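Local coordinates for archaemetzincin (Archaeoglobus fulgidus, PDB 3ZVS), which probably acts as a zinc-dependent metalloprotease of the metzincin type, with one catalytic and one apparently structural zinc ion and an unknown natural substrate, at residues Val15-Leu18 and Ala19-Pro23; Val140-Val143 and Asp144-Pro147. All coordinates share one frame; numbering follows the deposited sequence. Where two conformers were deposited one is given.

Contact 1 (Val15-Leu18 and Ala19-Pro23)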
# COMPACT_ATOMS: atom_id res chain seq x y z
N VAL A 15 -1.86 -6.25 9.46
CA VAL A 15 -0.96 -7.06 8.71
C VAL A 15 -1.58 -8.42 8.39
O VAL A 15 -1.42 -8.92 7.26
CB VAL A 15 0.39 -7.23 9.47
CG1 VAL A 15 1.29 -8.26 8.77
CG2 VAL A 15 1.08 -5.87 9.62
N GLU A 16 -2.23 -9.03 9.37
CA GLU A 16 -2.92 -10.30 9.19
C GLU A 16 -3.98 -10.20 8.10
O GLU A 16 -4.13 -11.13 7.31
CB GLU A 16 -3.59 -10.75 10.49
CG GLU A 16 -2.63 -11.24 11.56
CD GLU A 16 -3.30 -11.45 12.96
OE1 GLU A 16 -4.51 -11.15 13.16
OE2 GLU A 16 -2.58 -11.92 13.86
N VAL A 17 -4.71 -9.09 8.03
CA VAL A 17 -5.67 -8.87 6.94
C VAL A 17 -5.00 -9.05 5.60
O VAL A 17 -5.53 -9.75 4.70
CB VAL A 17 -6.29 -7.45 7.00
CG1 VAL A 17 -7.01 -7.08 5.69
CG2 VAL A 17 -7.20 -7.33 8.22
N LEU A 18 -3.85 -8.42 5.43
CA LEU A 18 -3.16 -8.52 4.16
C LEU A 18 -2.61 -9.90 3.93
O LEU A 18 -2.70 -10.43 2.81
CB LEU A 18 -2.05 -7.46 4.09
CG LEU A 18 -2.63 -6.05 4.07
CD1 LEU A 18 -1.46 -5.04 4.04
CD2 LEU A 18 -3.53 -5.82 2.88
N ALA A 19 -2.05 -10.54 4.97
CA ALA A 19 -1.54 -11.91 4.82
C ALA A 19 -2.66 -12.88 4.37
O ALA A 19 -2.40 -13.82 3.62
CB ALA A 19 -0.83 -12.40 6.12
N ASN A 20 -3.88 -12.61 4.81
CA ASN A 20 -5.04 -13.46 4.54
C ASN A 20 -5.71 -13.17 3.20
O ASN A 20 -6.38 -14.04 2.65
CB ASN A 20 -6.09 -13.29 5.63
CG ASN A 20 -5.65 -13.85 6.96
OD1 ASN A 20 -4.77 -14.69 7.04
ND2 ASN A 20 -6.28 -13.37 8.03
N SER A 21 -5.55 -11.97 2.66
CA SER A 21 -6.26 -11.54 1.45
C SER A 21 -5.39 -11.56 0.20
O SER A 21 -5.86 -11.92 -0.89
CB SER A 21 -6.81 -10.13 1.63
OG SER A 21 -7.61 -10.04 2.77
N LEU A 22 -4.13 -11.15 0.32
CA LEU A 22 -3.28 -11.01 -0.85
C LEU A 22 -2.89 -12.28 -1.61
O LEU A 22 -2.71 -12.22 -2.84
CB LEU A 22 -2.03 -10.22 -0.49
CG LEU A 22 -2.16 -8.77 -0.01
CD1 LEU A 22 -0.78 -8.21 0.32
CD2 LEU A 22 -2.86 -7.86 -1.02
N PRO A 23 -2.73 -13.42 -0.93
CA PRO A 23 -2.36 -14.62 -1.70
C PRO A 23 -3.33 -14.94 -2.82
O PRO A 23 -2.89 -15.20 -3.94
CB PRO A 23 -2.37 -15.72 -0.63
CG PRO A 23 -2.04 -14.99 0.65
CD PRO A 23 -2.75 -13.67 0.52
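Leu22 lies one helical turn beyond Leu18 and packs back against it. Its CB comes first, beside the carbonyl oxygen of Leu18. The next atom, CG, sits closer to the same oxygen, with Leu22 CG and Leu18 O 3.3 Å apart. CG stands anti to the carbonyl carbon of its own residue (chi1 -62°), which turns the branch back along the helix. At the tip, CD1 reaches the earlier leucine, and Leu22 CD1 to Leu18 CB is 4.0 Å. Leu18 O is also gripped by two backbone donors. Leu22 N bonds Leu18 O at 3.0 Å, nearly straight, with an N-H...O angle of 168°. Ser21 N bonds Leu18 O at 3.2 Å.

These residues belong to helix 12-26, the crossover helix of the beta-alpha-beta unit between strands 2-7 and 29-32. Leu18 meets Ala115 and Leu22 meets Ile119 of helix 104-122, which carries the HExxH zinc-binding motif. Val15 and Ala19 instead touch Val32 of strand 29-32.

The Ser21 side chain reaches back to the carbonyl of the preceding turn. In one of its two conformers, Ser21 OG donates to Val17 O at 2.9 Å, 30° out of the carbonyl plane, and has a weak bond to Arg108; the other conformer makes both less than certain. The bonds from Ser21 N and Asn20 N to Val17 O are weak, and in this conformer the hydroxyl is a further donor to that oxygen. Earlier in the helix, Ala19 N bonds Val15 O at 2.9 Å. Pro23 has no N-H to give to the turn before it, and the helix kinks there.

Contact 2 (Val140-Val143 and Asp144-Pro147)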
# COMPACT_ATOMS: atom_id res chain seq x y z
N VAL A 140 -10.48 9.19 0.48
CA VAL A 140 -11.12 7.91 0.81
C VAL A 140 -12.51 7.69 0.21
O VAL A 140 -12.90 6.57 0.01
CB VAL A 140 -11.20 7.61 2.34
CG1 VAL A 140 -9.86 7.50 2.90
CG2 VAL A 140 -12.02 8.66 3.08
N GLN A 141 -13.25 8.76 -0.08
CA GLN A 141 -14.51 8.62 -0.80
C GLN A 141 -14.23 8.00 -2.17
O GLN A 141 -14.99 7.16 -2.66
CB GLN A 141 -15.21 9.97 -0.95
CG GLN A 141 -15.83 10.53 0.37
CD GLN A 141 -14.81 11.09 1.39
OE1 GLN A 141 -13.70 11.49 1.05
NE2 GLN A 141 -15.23 11.14 2.66
N ASP A 142 -13.12 8.41 -2.79
CA ASP A 142 -12.75 7.79 -4.07
C ASP A 142 -12.38 6.32 -3.86
O ASP A 142 -12.71 5.47 -4.66
CB ASP A 142 -11.59 8.52 -4.75
CG ASP A 142 -11.95 9.87 -5.30
OD1 ASP A 142 -13.14 10.19 -5.55
OD2 ASP A 142 -11.00 10.63 -5.54
N VAL A 143 -11.62 6.04 -2.81
CA VAL A 143 -11.25 4.65 -2.53
C VAL A 143 -12.51 3.78 -2.43
O VAL A 143 -12.58 2.68 -2.98
CB VAL A 143 -10.40 4.54 -1.22
CG1 VAL A 143 -10.11 3.09 -0.89
CG2 VAL A 143 -9.08 5.32 -1.37
N ASP A 144 -13.50 4.29 -1.70
CA ASP A 144 -14.71 3.52 -1.45
C ASP A 144 -15.48 3.23 -2.76
O ASP A 144 -16.13 2.21 -2.87
CB ASP A 144 -15.62 4.24 -0.46
CG ASP A 144 -15.08 4.22 0.96
OD1 ASP A 144 -14.15 3.44 1.24
OD2 ASP A 144 -15.60 5.00 1.76
N ARG A 145 -15.39 4.16 -3.71
CA ARG A 145 -16.08 4.02 -4.99
C ARG A 145 -15.40 3.06 -5.98
O ARG A 145 -16.05 2.53 -6.88
CB ARG A 145 -16.26 5.38 -5.62
CG ARG A 145 -17.42 6.13 -5.03
CD ARG A 145 -17.71 7.39 -5.82
NE ARG A 145 -16.67 8.39 -5.61
CZ ARG A 145 -16.78 9.43 -4.78
NH1 ARG A 145 -17.88 9.60 -4.06
NH2 ARG A 145 -15.78 10.29 -4.66
N LYS A 146 -14.10 2.85 -5.86
CA LYS A 146 -13.42 1.94 -6.75
C LYS A 146 -13.45 0.50 -6.23
O LYS A 146 -13.60 0.27 -5.04
CB LYS A 146 -11.99 2.39 -7.00
CG LYS A 146 -10.95 2.03 -5.91
CD LYS A 146 -9.59 2.67 -6.28
CE LYS A 146 -8.51 2.39 -5.25
NZ LYS A 146 -7.36 3.38 -5.44
N PRO A 147 -13.35 -0.48 -7.13
CA PRO A 147 -13.40 -1.87 -6.67
C PRO A 147 -12.03 -2.37 -6.19
O PRO A 147 -11.00 -1.72 -6.44
CB PRO A 147 -13.82 -2.61 -7.94
CG PRO A 147 -13.13 -1.85 -9.00
CD PRO A 147 -13.16 -0.40 -8.59
O HOH W 1 -14.02 8.87 -7.72
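Asp142 and Arg145 form a salt bridge across three residues, with Arg145 NH2 donating to Asp142 OD1 at 2.8 Å. The oxygen lies at the edge of the guanidinium, close to its plane, and is met on its anti side. The carboxylate plane is turned 63° from the guanidinium plane. The arginine chain bends at chi3 (-71°), which folds the head back over the helix instead of letting it run on. A water also donates to Asp142 OD1 at 2.7 Å and takes a weak bond from Arg145 NE. Asp142 OD2 accepts from Asn138 N, so both carboxylate oxygens are engaged. With an alanine in place of Asp142 the arginine head would probably lose its charge partner and be freer to turn, and Asn138 N would lose this acceptor.

One face of the guanidinium lies over Gln141 O, which stands 3.5 Å above the plane near its centre. Gln141 CB adds a looser contact, 3.8 Å from Arg145 NH2.

Backbone bonds hold the short helix 140-145, which packs beside helix 104-122 with its HExxH motif. Asp144 N reaches Val140 O at 2.9 Å. The helical backbone ends before Lys146, yet Lys146 N still bonds Asp142 O at 3.2 Å. Lys146 N also bonds Val143 O, at 3.3 Å.

The polar ends of Asp144 and Lys146 have partners outside this turn. Asp144 OD2 makes a salt bridge to Arg110. Lys146 has its CG near Val143 O, and its extended chain carries NZ to Ser137 OG, Arg135 O and a salt bridge with Glu114 OE2.

How the contacts relate
Contact 1 and contact 2 do not touch. Their centres are 20 Å apart and their nearest atoms about 12 Å apart. Helix 104-122, which holds His117, Glu118 and His121, meets side chains of both. From contact 1, Leu22 has its side chain about 9 Å from those of His117 and Glu118. Contact 2 comes closer to the catalytic site: the Lys146 side chain is about 4 Å from that of His117 and about 6 Å from the bound malonate. A zinc ion lies about 7 Å from the same side chain. So does the side chain of Cys132, a ligand of the second zinc. In sequence, 15-23 comes well before 140-147.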